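Long-range contacts in SusD-like protein BACOVA_02651 (Bacteroides ovatus, PDB 5E75), which binds polysaccharide at the cell surface and probably captures xyloglucan before its transport into the periplasm for degradation: residues D153-I158 with L192-W197; F157-L162 with G185-V190; T179-K184 with A215-E220. One frame throughout, in Å; residues are numbered along the deposited sequence.

Contact 1 (D153-I158 with L192-W197); sequences DVFQFI and LARSGW
At Ala193 the C-terminal end of helix 180-195 first meets the phenyl ring of Phe155, which reaches over from helix 151-168; the small methyl CB lies 4.3 Å from Phe155 CE1, and a short side chain suits a place where the ring tip comes close to the backbone. Arg194 follows and does two jobs with one chain. Its CG stands anti to the backbone N, so that CB, CG and CD run across one face of the Phe155 ring; CB makes a CH-pi contact 3.8 Å from the ring centroid and 19° off its normal. The chain then bends at chi3 (71°) and carries the guanidinium beyond the ring, where NH2 forms a salt bridge with Asp207. Arg194 NH1 gives a hydrogen bond of 2.9 Å to a water oxygen lying at the guanidinium edge. The same water donates to Gln156 OE1 at 2.7 Å, bridging the helices, while Gln156 NE2 is held by Asn160. Ser195 turns from the interface, and its OG bonds to Leu192 O over 2.7 Å, in the carbonyl plane on a lone pair. Trp197, past the helix, returns to the contact: the edge of Phe155 points at its indole face in a T-shaped stack, planes at 88°, with Phe155 CE2 3.5 Å from Trp197 CD2. Trp197 NE1 is hydrogen-bonded to Glu151 OE1. An alanine in place of Phe155 would probably unsettle the Trp197 indole and the aliphatic part of Arg194, since both would lose the ring they pack against. Around this largely buried joint, Phe155 also touches Leu125 of helix 103-125, Ala193 and Trp197 rest on Thr427 of helix 421-431, and Ser195 packs on helix 205-221.

Contact 2 (F157-L162 with G185-V190); sequences FIINDL and GILAKV. With EDO (1,2-ethanediol), chain C.
Leu162 is the main bump of this antiparallel helix pair, whose axes approach to 10.1 Å with 158° between their directions. Its CG stands anti to the carbonyl carbon (chi1 -69°), which, with chi2 near 180°, sends CD1 into a hollow bordered by Ile186, Leu187 and Val190. Leu162 CD1 lies 3.8 Å from each of Ile186 CG2, Leu187 CA and Val190 CG2, so it reaches down to the backbone of the facing helix. Its twin CD2 leans on Ile186 as well, the two side chains crossing at about a right angle.

Val190 answers from the other helix. Both methyls of Val190 touch Ile158 CG2, CG2 at 3.8 Å, and CG1 also reaches Ile159 CG1. Beta-branched side chains suit this spot because they offer short, stiff surfaces close to the helix. Leu187, with CG anti to the backbone N, closes the flank: Leu187 CD1 packs 4.0 Å from Leu162 CD1 and comes within 4.2 Å of Ile159 CG1. The far end of Ile186 leads away instead, and CD1 touches a 1,2-ethanediol, probably from the crystallisation liquor, to which Lys189 NZ gives a weak hydrogen bond; Lys189 also pairs with Asp362.

This wholly apolar seam is flanked by helix 103-125, where Leu162 meets Leu115 and Ala118, and by helix 205-221, whose Tyr214 touches Leu187.

Contact 3 (T179-K184 with A215-E220); sequences TSWAAK and ASDVCE
Lys184 starts with CG anti to the carbonyl carbon and stays extended beyond it, while Asp217 has CG anti to its backbone N; with these torsions the end of the lysine chain passes obliquely by Asp217 OD2, which sits against CD and CE as well as NZ. The salt bridge, Lys184 NZ to Asp217 OD2, spans 2.7 Å, and the amine approaches from above the carboxylate plane, 26° out of it. Asp217 OD1 accepts from Asn221 ND2, so the two oxygens are gripped from different partners and the carboxylate's rotation is restrained; the lysine charge would probably favour its ionised form.

The Trp181 indole lies beside the carboxylate, with Asp217 CG at its edge and the two planes 72° apart. Nearer the helix backbones than the charged pair, Val218 wedges CG2 between the helices, 3.6 Å from Trp181 O and 3.7 Å from Lys184 CB, a compact branched residue suited to this close approach. Thr179 is the N-cap of helix 180-195: its OG1 accepts weak bonds from Trp181 N and Ala182 N.

With the helix segments antiparallel at 140° and 9.3 Å apart, this is packing of successive helices, consistent with the TPR-like helical scaffold of the SusD family.

Helix 180-195 is common to all three contacts. Contacts 1 and 2 are consecutive levels of its packing on helix 151-168, with centres 8 Å apart; they touch where Arg194 NH1 lies 3.5 Å from Ile159 CD1. Contact 3 uses the beginning of the same helix to meet helix 205-221, and its centre is 12 Å from that of contact 2. Those two also touch, Ala188 CB coming 3.7 Å from Ala215 N. Contacts 1 and 3 are 18 Å apart between centres and do not touch. A bound magnesium ion lies about 5 Å from the Arg194 side chain of contact 1, and about 10 Å from that of Ile159 in contact 2.

Contact 1 (D153-I158 with L192-W197)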
loop_
_atom_site.group_PDB
_atom_site.type_symbol
_atom_site.label_atom_id
_atom_site.label_comp_id
_atom_site.label_asym_id
_atom_site.label_seq_id
_atom_site.Cartn_x
_atom_site.Cartn_y
_atom_site.Cartn_z
ATOM N N ASP A 153 -16.333 14.213 6.929
ATOM C CA ASP A 153 -15.647 14.576 8.165
ATOM C C ASP A 153 -14.263 13.942 8.206
ATOM O O ASP A 153 -13.294 14.579 8.636
ATOM C CB ASP A 153 -16.399 14.078 9.415
ATOM C CG ASP A 153 -17.755 14.723 9.620
ATOM O OD1 ASP A 153 -17.856 15.961 9.685
ATOM O OD2 ASP A 153 -18.722 13.953 9.808
ATOM N N VAL A 154 -14.182 12.673 7.805
ATOM C CA VAL A 154 -12.935 11.918 7.850
ATOM C C VAL A 154 -11.934 12.587 6.912
ATOM O O VAL A 154 -10.792 12.843 7.297
ATOM C CB VAL A 154 -13.145 10.429 7.528
ATOM C CG1 VAL A 154 -11.817 9.674 7.577
ATOM C CG2 VAL A 154 -14.104 9.797 8.530
ATOM N N PHE A 155 -12.379 12.958 5.707
ATOM C CA PHE A 155 -11.506 13.698 4.807
ATOM C C PHE A 155 -10.978 14.985 5.438
ATOM O O PHE A 155 -9.790 15.279 5.348
ATOM C CB PHE A 155 -12.228 14.072 3.509
ATOM C CG PHE A 155 -12.083 13.076 2.381
ATOM C CD1 PHE A 155 -10.847 12.853 1.779
ATOM C CD2 PHE A 155 -13.186 12.429 1.868
ATOM C CE1 PHE A 155 -10.720 11.969 0.716
ATOM C CE2 PHE A 155 -13.063 11.548 0.807
ATOM C CZ PHE A 155 -11.832 11.323 0.239
ATOM N N GLN A 156 -11.855 15.776 6.047
ATOM C CA GLN A 156 -11.413 17.038 6.623
ATOM C C GLN A 156 -10.430 16.816 7.775
ATOM O O GLN A 156 -9.464 17.560 7.919
ATOM C CB GLN A 156 -12.621 17.860 7.077
ATOM C CG GLN A 156 -12.257 19.244 7.581
ATOM C CD GLN A 156 -11.760 20.131 6.473
ATOM O OE1 GLN A 156 -12.436 20.309 5.457
ATOM N NE2 GLN A 156 -10.564 20.672 6.628
ATOM N N PHE A 157 -10.653 15.775 8.576
ATOM C CA PHE A 157 -9.786 15.460 9.709
ATOM C C PHE A 157 -8.385 15.109 9.196
ATOM O O PHE A 157 -7.371 15.565 9.724
ATOM C CB PHE A 157 -10.436 14.307 10.486
ATOM C CG PHE A 157 -9.780 13.983 11.793
ATOM C CD1 PHE A 157 -8.671 13.155 11.849
ATOM C CD2 PHE A 157 -10.299 14.478 12.974
ATOM C CE1 PHE A 157 -8.073 12.846 13.058
ATOM C CE2 PHE A 157 -9.716 14.177 14.184
ATOM C CZ PHE A 157 -8.597 13.356 14.234
ATOM N N ILE A 158 -8.337 14.282 8.157
ATOM C CA ILE A 158 -7.083 13.914 7.512
ATOM C C ILE A 158 -6.352 15.147 6.967
ATOM O O ILE A 158 -5.162 15.338 7.202
ATOM C CB ILE A 158 -7.357 12.921 6.362
ATOM C CG1 ILE A 158 -7.800 11.553 6.891
ATOM C CG2 ILE A 158 -6.143 12.737 5.473
ATOM C CD1 ILE A 158 -8.522 10.699 5.857
ATOM N N LEU A 192 -6.679 14.567 -4.405
ATOM C CA LEU A 192 -7.085 13.869 -5.620
ATOM C C LEU A 192 -8.200 12.870 -5.325
ATOM O O LEU A 192 -9.191 12.780 -6.079
ATOM C CB LEU A 192 -5.901 13.174 -6.304
ATOM C CG LEU A 192 -6.223 12.392 -7.586
ATOM C CD1 LEU A 192 -6.801 13.306 -8.680
ATOM C CD2 LEU A 192 -4.987 11.667 -8.066
ATOM N N ALA A 193 -8.067 12.125 -4.221
ATOM C CA ALA A 193 -9.090 11.159 -3.848
ATOM C C ALA A 193 -10.418 11.833 -3.534
ATOM O O ALA A 193 -11.477 11.312 -3.874
ATOM C CB ALA A 193 -8.623 10.315 -2.641
ATOM N N ARG A 194 -10.375 12.987 -2.866
ATOM C CA ARG A 194 -11.610 13.684 -2.527
ATOM C C ARG A 194 -12.294 14.294 -3.758
ATOM O O ARG A 194 -13.527 14.396 -3.798
ATOM C CB ARG A 194 -11.367 14.767 -1.466
ATOM C CG ARG A 194 -12.681 15.274 -0.870
ATOM C CD ARG A 194 -12.511 16.281 0.251
ATOM N NE ARG A 194 -12.032 17.565 -0.233
ATOM C CZ ARG A 194 -11.922 18.646 0.522
ATOM N NH1 ARG A 194 -12.271 18.588 1.805
ATOM N NH2 ARG A 194 -11.480 19.772 -0.014
ATOM N N SER A 195 -11.498 14.682 -4.753
ATOM C CA SER A 195 -12.007 15.492 -5.859
ATOM C C SER A 195 -13.240 14.866 -6.511
ATOM O O SER A 195 -14.205 15.568 -6.790
ATOM C CB SER A 195 -10.920 15.775 -6.898
ATOM O OG SER A 195 -10.539 14.603 -7.601
ATOM N N GLY A 196 -13.220 13.557 -6.741
ATOM C CA GLY A 196 -14.331 12.889 -7.398
ATOM C C GLY A 196 -15.230 12.080 -6.484
ATOM O O GLY A 196 -16.139 11.390 -6.946
ATOM N N TRP A 197 -14.974 12.143 -5.180
ATOM C CA TRP A 197 -15.585 11.200 -4.238
ATOM C C TRP A 197 -17.060 11.483 -4.041
ATOM O O TRP A 197 -17.423 12.498 -3.478
ATOM C CB TRP A 197 -14.815 11.275 -2.924
ATOM C CG TRP A 197 -15.150 10.281 -1.832
ATOM C CD1 TRP A 197 -16.210 10.333 -0.967
ATOM C CD2 TRP A 197 -14.357 9.158 -1.426
ATOM N NE1 TRP A 197 -16.135 9.302 -0.061
ATOM C CE2 TRP A 197 -15.013 8.564 -0.329
ATOM C CE3 TRP A 197 -13.164 8.607 -1.878
ATOM C CZ2 TRP A 197 -14.511 7.434 0.314
ATOM C CZ3 TRP A 197 -12.674 7.463 -1.242
ATOM C CH2 TRP A 197 -13.347 6.907 -0.152
HETATM O O HOH W 1 -11.972 21.237 3.017
#

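Contact 2 (F157-L162 with G185-V190)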
loop_
_atom_site.group_PDB
_atom_site.type_symbol
_atom_site.label_atom_id
_atom_site.label_comp_id
_atom_site.label_asym_id
_atom_site.label_seq_id
_atom_site.Cartn_x
_atom_site.Cartn_y
_atom_site.Cartn_z
ATOM N N PHE A 157 -10.653 15.775 8.576
ATOM C CA PHE A 157 -9.786 15.460 9.709
ATOM C C PHE A 157 -8.385 15.109 9.196
ATOM O O PHE A 157 -7.371 15.565 9.724
ATOM C CB PHE A 157 -10.436 14.307 10.486
ATOM C CG PHE A 157 -9.780 13.983 11.793
ATOM C CD1 PHE A 157 -8.671 13.155 11.849
ATOM C CD2 PHE A 157 -10.299 14.478 12.974
ATOM C CE1 PHE A 157 -8.073 12.846 13.058
ATOM C CE2 PHE A 157 -9.716 14.177 14.184
ATOM C CZ PHE A 157 -8.597 13.356 14.234
ATOM N N ILE A 158 -8.337 14.282 8.157
ATOM C CA ILE A 158 -7.083 13.914 7.512
ATOM C C ILE A 158 -6.352 15.147 6.967
ATOM O O ILE A 158 -5.162 15.338 7.202
ATOM C CB ILE A 158 -7.357 12.921 6.362
ATOM C CG1 ILE A 158 -7.800 11.553 6.891
ATOM C CG2 ILE A 158 -6.143 12.737 5.473
ATOM C CD1 ILE A 158 -8.522 10.699 5.857
ATOM N N ILE A 159 -7.087 16.005 6.266
ATOM C CA ILE A 159 -6.512 17.234 5.721
ATOM C C ILE A 159 -5.934 18.136 6.827
ATOM O O ILE A 159 -4.819 18.675 6.703
ATOM C CB ILE A 159 -7.548 17.992 4.846
ATOM C CG1 ILE A 159 -7.799 17.232 3.539
ATOM C CG2 ILE A 159 -7.080 19.422 4.541
ATOM C CD1 ILE A 159 -9.072 17.663 2.818
ATOM N N ASN A 160 -6.666 18.279 7.920
ATOM C CA ASN A 160 -6.189 19.125 9.007
ATOM C C ASN A 160 -4.883 18.589 9.593
ATOM O O ASN A 160 -3.946 19.349 9.868
ATOM C CB ASN A 160 -7.236 19.227 10.123
ATOM C CG ASN A 160 -8.453 20.047 9.731
ATOM O OD1 ASN A 160 -8.489 20.691 8.673
ATOM N ND2 ASN A 160 -9.476 19.999 10.582
ATOM N N ASP A 161 -4.816 17.279 9.778
ATOM C CA ASP A 161 -3.613 16.643 10.301
ATOM C C ASP A 161 -2.440 16.832 9.332
ATOM O O ASP A 161 -1.321 17.176 9.745
ATOM C CB ASP A 161 -3.820 15.141 10.519
ATOM C CG ASP A 161 -4.451 14.796 11.854
ATOM O OD1 ASP A 161 -4.597 15.692 12.725
ATOM O OD2 ASP A 161 -4.787 13.618 12.051
ATOM N N LEU A 162 -2.685 16.612 8.046
ATOM C CA LEU A 162 -1.632 16.795 7.067
ATOM C C LEU A 162 -1.166 18.247 6.958
ATOM O O LEU A 162 0.028 18.499 6.749
ATOM C CB LEU A 162 -2.081 16.255 5.707
ATOM C CG LEU A 162 -2.217 14.734 5.680
ATOM C CD1 LEU A 162 -2.922 14.281 4.419
ATOM C CD2 LEU A 162 -0.870 14.059 5.801
ATOM N N GLY A 185 3.098 15.024 -0.230
ATOM C CA GLY A 185 2.755 13.944 -1.144
ATOM C C GLY A 185 1.472 13.229 -0.759
ATOM O O GLY A 185 0.615 12.951 -1.611
ATOM N N ILE A 186 1.326 12.915 0.528
ATOM C CA ILE A 186 0.081 12.302 0.999
ATOM C C ILE A 186 -1.093 13.262 0.799
ATOM O O ILE A 186 -2.161 12.864 0.359
ATOM C CB ILE A 186 0.165 11.858 2.486
ATOM C CG1 ILE A 186 1.310 10.854 2.697
ATOM C CG2 ILE A 186 -1.162 11.267 2.962
ATOM C CD1 ILE A 186 1.063 9.484 2.228
ATOM N N LEU A 187 -0.889 14.538 1.115
ATOM C CA LEU A 187 -1.951 15.517 0.963
ATOM C C LEU A 187 -2.419 15.654 -0.492
ATOM O O LEU A 187 -3.620 15.756 -0.759
ATOM C CB LEU A 187 -1.509 16.859 1.561
ATOM C CG LEU A 187 -2.545 17.976 1.609
ATOM C CD1 LEU A 187 -3.812 17.531 2.330
ATOM C CD2 LEU A 187 -1.924 19.162 2.332
ATOM N N ALA A 188 -1.477 15.574 -1.432
ATOM C CA ALA A 188 -1.840 15.578 -2.843
ATOM C C ALA A 188 -2.746 14.387 -3.163
ATOM O O ALA A 188 -3.754 14.532 -3.883
ATOM C CB ALA A 188 -0.605 15.558 -3.708
ATOM N N LYS A 189 -2.392 13.213 -2.636
ATOM C CA LYS A 189 -3.185 12.004 -2.852
ATOM C C LYS A 189 -4.583 12.141 -2.257
ATOM O O LYS A 189 -5.565 11.684 -2.835
ATOM C CB LYS A 189 -2.490 10.760 -2.277
ATOM C CG LYS A 189 -1.214 10.373 -2.983
ATOM C CD LYS A 189 -0.629 9.105 -2.405
ATOM C CE LYS A 189 -1.551 7.922 -2.557
ATOM N NZ LYS A 189 -0.829 6.654 -2.195
ATOM N N VAL A 190 -4.667 12.764 -1.086
ATOM C CA VAL A 190 -5.946 12.960 -0.405
ATOM C C VAL A 190 -6.856 13.915 -1.196
ATOM O O VAL A 190 -8.032 13.617 -1.403
ATOM C CB VAL A 190 -5.718 13.436 1.054
ATOM C CG1 VAL A 190 -7.033 13.808 1.708
ATOM C CG2 VAL A 190 -5.032 12.347 1.858
HETATM C C1 EDO C . -1.583 7.050 1.966
HETATM O O1 EDO C . -1.963 6.221 0.872
HETATM C C2 EDO C . -1.610 6.267 3.273
HETATM O O2 EDO C . -2.919 6.266 3.847
#

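Contact 3 (T179-K184 with A215-E220)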
loop_
_atom_site.group_PDB
_atom_site.type_symbol
_atom_site.label_atom_id
_atom_site.label_comp_id
_atom_site.label_asym_id
_atom_site.label_seq_id
_atom_site.Cartn_x
_atom_site.Cartn_y
_atom_site.Cartn_z
ATOM N N THR A 179 9.585 13.754 6.335
ATOM C CA THR A 179 9.815 15.145 5.984
ATOM C C THR A 179 8.515 15.813 5.552
ATOM O O THR A 179 7.492 15.157 5.331
ATOM C CB THR A 179 10.776 15.264 4.810
ATOM O OG1 THR A 179 10.170 14.678 3.646
ATOM C CG2 THR A 179 12.106 14.561 5.107
ATOM N N SER A 180 8.553 17.123 5.382
ATOM C CA SER A 180 7.393 17.822 4.852
ATOM C C SER A 180 7.050 17.390 3.423
ATOM O O SER A 180 5.898 17.493 3.030
ATOM C CB SER A 180 7.579 19.331 4.916
ATOM O OG SER A 180 8.795 19.717 4.321
ATOM N N TRP A 181 8.025 16.877 2.664
ATOM C CA TRP A 181 7.734 16.347 1.332
ATOM C C TRP A 181 6.798 15.147 1.402
ATOM O O TRP A 181 5.914 14.994 0.543
ATOM C CB TRP A 181 9.020 15.955 0.592
ATOM C CG TRP A 181 10.006 17.063 0.479
ATOM C CD1 TRP A 181 11.254 17.092 1.029
ATOM C CD2 TRP A 181 9.844 18.303 -0.225
ATOM N NE1 TRP A 181 11.873 18.274 0.723
ATOM C CE2 TRP A 181 11.036 19.036 -0.042
ATOM C CE3 TRP A 181 8.816 18.863 -0.985
ATOM C CZ2 TRP A 181 11.222 20.298 -0.590
ATOM C CZ3 TRP A 181 9.017 20.124 -1.537
ATOM C CH2 TRP A 181 10.206 20.823 -1.324
ATOM N N ALA A 182 6.988 14.289 2.401
ATOM C CA ALA A 182 6.088 13.163 2.595
ATOM C C ALA A 182 4.670 13.648 2.896
ATOM O O ALA A 182 3.699 13.153 2.335
ATOM C CB ALA A 182 6.586 12.274 3.726
ATOM N N ALA A 183 4.542 14.632 3.784
ATOM C CA ALA A 183 3.228 15.175 4.126
ATOM C C ALA A 183 2.558 15.807 2.901
ATOM O O ALA A 183 1.371 15.612 2.678
ATOM C CB ALA A 183 3.334 16.190 5.264
ATOM N N LYS A 184 3.314 16.557 2.111
ATOM C CA LYS A 184 2.760 17.164 0.912
ATOM C C LYS A 184 2.319 16.093 -0.099
ATOM O O LYS A 184 1.283 16.240 -0.753
ATOM C CB LYS A 184 3.775 18.095 0.254
ATOM C CG LYS A 184 4.093 19.349 1.035
ATOM C CD LYS A 184 5.170 20.202 0.367
ATOM C CE LYS A 184 5.375 21.506 1.141
ATOM N NZ LYS A 184 6.522 22.303 0.600
ATOM N N ALA A 215 1.498 18.156 -5.285
ATOM C CA ALA A 215 2.295 17.154 -5.971
ATOM C C ALA A 215 3.413 17.811 -6.792
ATOM O O ALA A 215 4.540 17.338 -6.795
ATOM C CB ALA A 215 1.421 16.269 -6.861
ATOM N N SER A 216 3.106 18.918 -7.468
ATOM C CA SER A 216 4.119 19.581 -8.291
ATOM C C SER A 216 5.262 20.099 -7.428
ATOM O O SER A 216 6.418 20.026 -7.812
ATOM C CB SER A 216 3.526 20.712 -9.129
ATOM O OG SER A 216 3.035 21.748 -8.332
ATOM N N ASP A 217 4.934 20.602 -6.236
ATOM C CA ASP A 217 5.967 21.090 -5.319
ATOM C C ASP A 217 6.953 19.946 -5.001
ATOM O O ASP A 217 8.169 20.095 -5.115
ATOM C CB ASP A 217 5.288 21.651 -4.065
ATOM C CG ASP A 217 6.238 22.376 -3.136
ATOM O OD1 ASP A 217 7.334 22.793 -3.560
ATOM O OD2 ASP A 217 5.849 22.538 -1.960
ATOM N N VAL A 218 6.426 18.776 -4.645
ATOM C CA VAL A 218 7.288 17.630 -4.368
ATOM C C VAL A 218 8.105 17.223 -5.599
ATOM O O VAL A 218 9.321 17.039 -5.525
ATOM C CB VAL A 218 6.468 16.428 -3.865
ATOM C CG1 VAL A 218 7.361 15.220 -3.624
ATOM C CG2 VAL A 218 5.716 16.785 -2.579
ATOM N N CYS A 219 7.432 17.068 -6.729
ATOM C CA CYS A 219 8.100 16.605 -7.933
ATOM C C CYS A 219 9.187 17.560 -8.405
ATOM O O CYS A 219 10.289 17.138 -8.760
ATOM C CB CYS A 219 7.071 16.405 -9.051
ATOM S SG CYS A 219 5.885 15.071 -8.749
ATOM N N GLU A 220 8.862 18.846 -8.440
ATOM C CA GLU A 220 9.776 19.849 -8.986
ATOM C C GLU A 220 10.831 20.359 -8.016
ATOM O O GLU A 220 11.936 20.679 -8.453
ATOM C CB GLU A 220 9.003 21.061 -9.506
ATOM C CG GLU A 220 7.938 20.766 -10.560
ATOM C CD GLU A 220 8.467 20.486 -11.964
ATOM O OE1 GLU A 220 9.683 20.270 -12.156
ATOM O OE2 GLU A 220 7.609 20.469 -12.873
#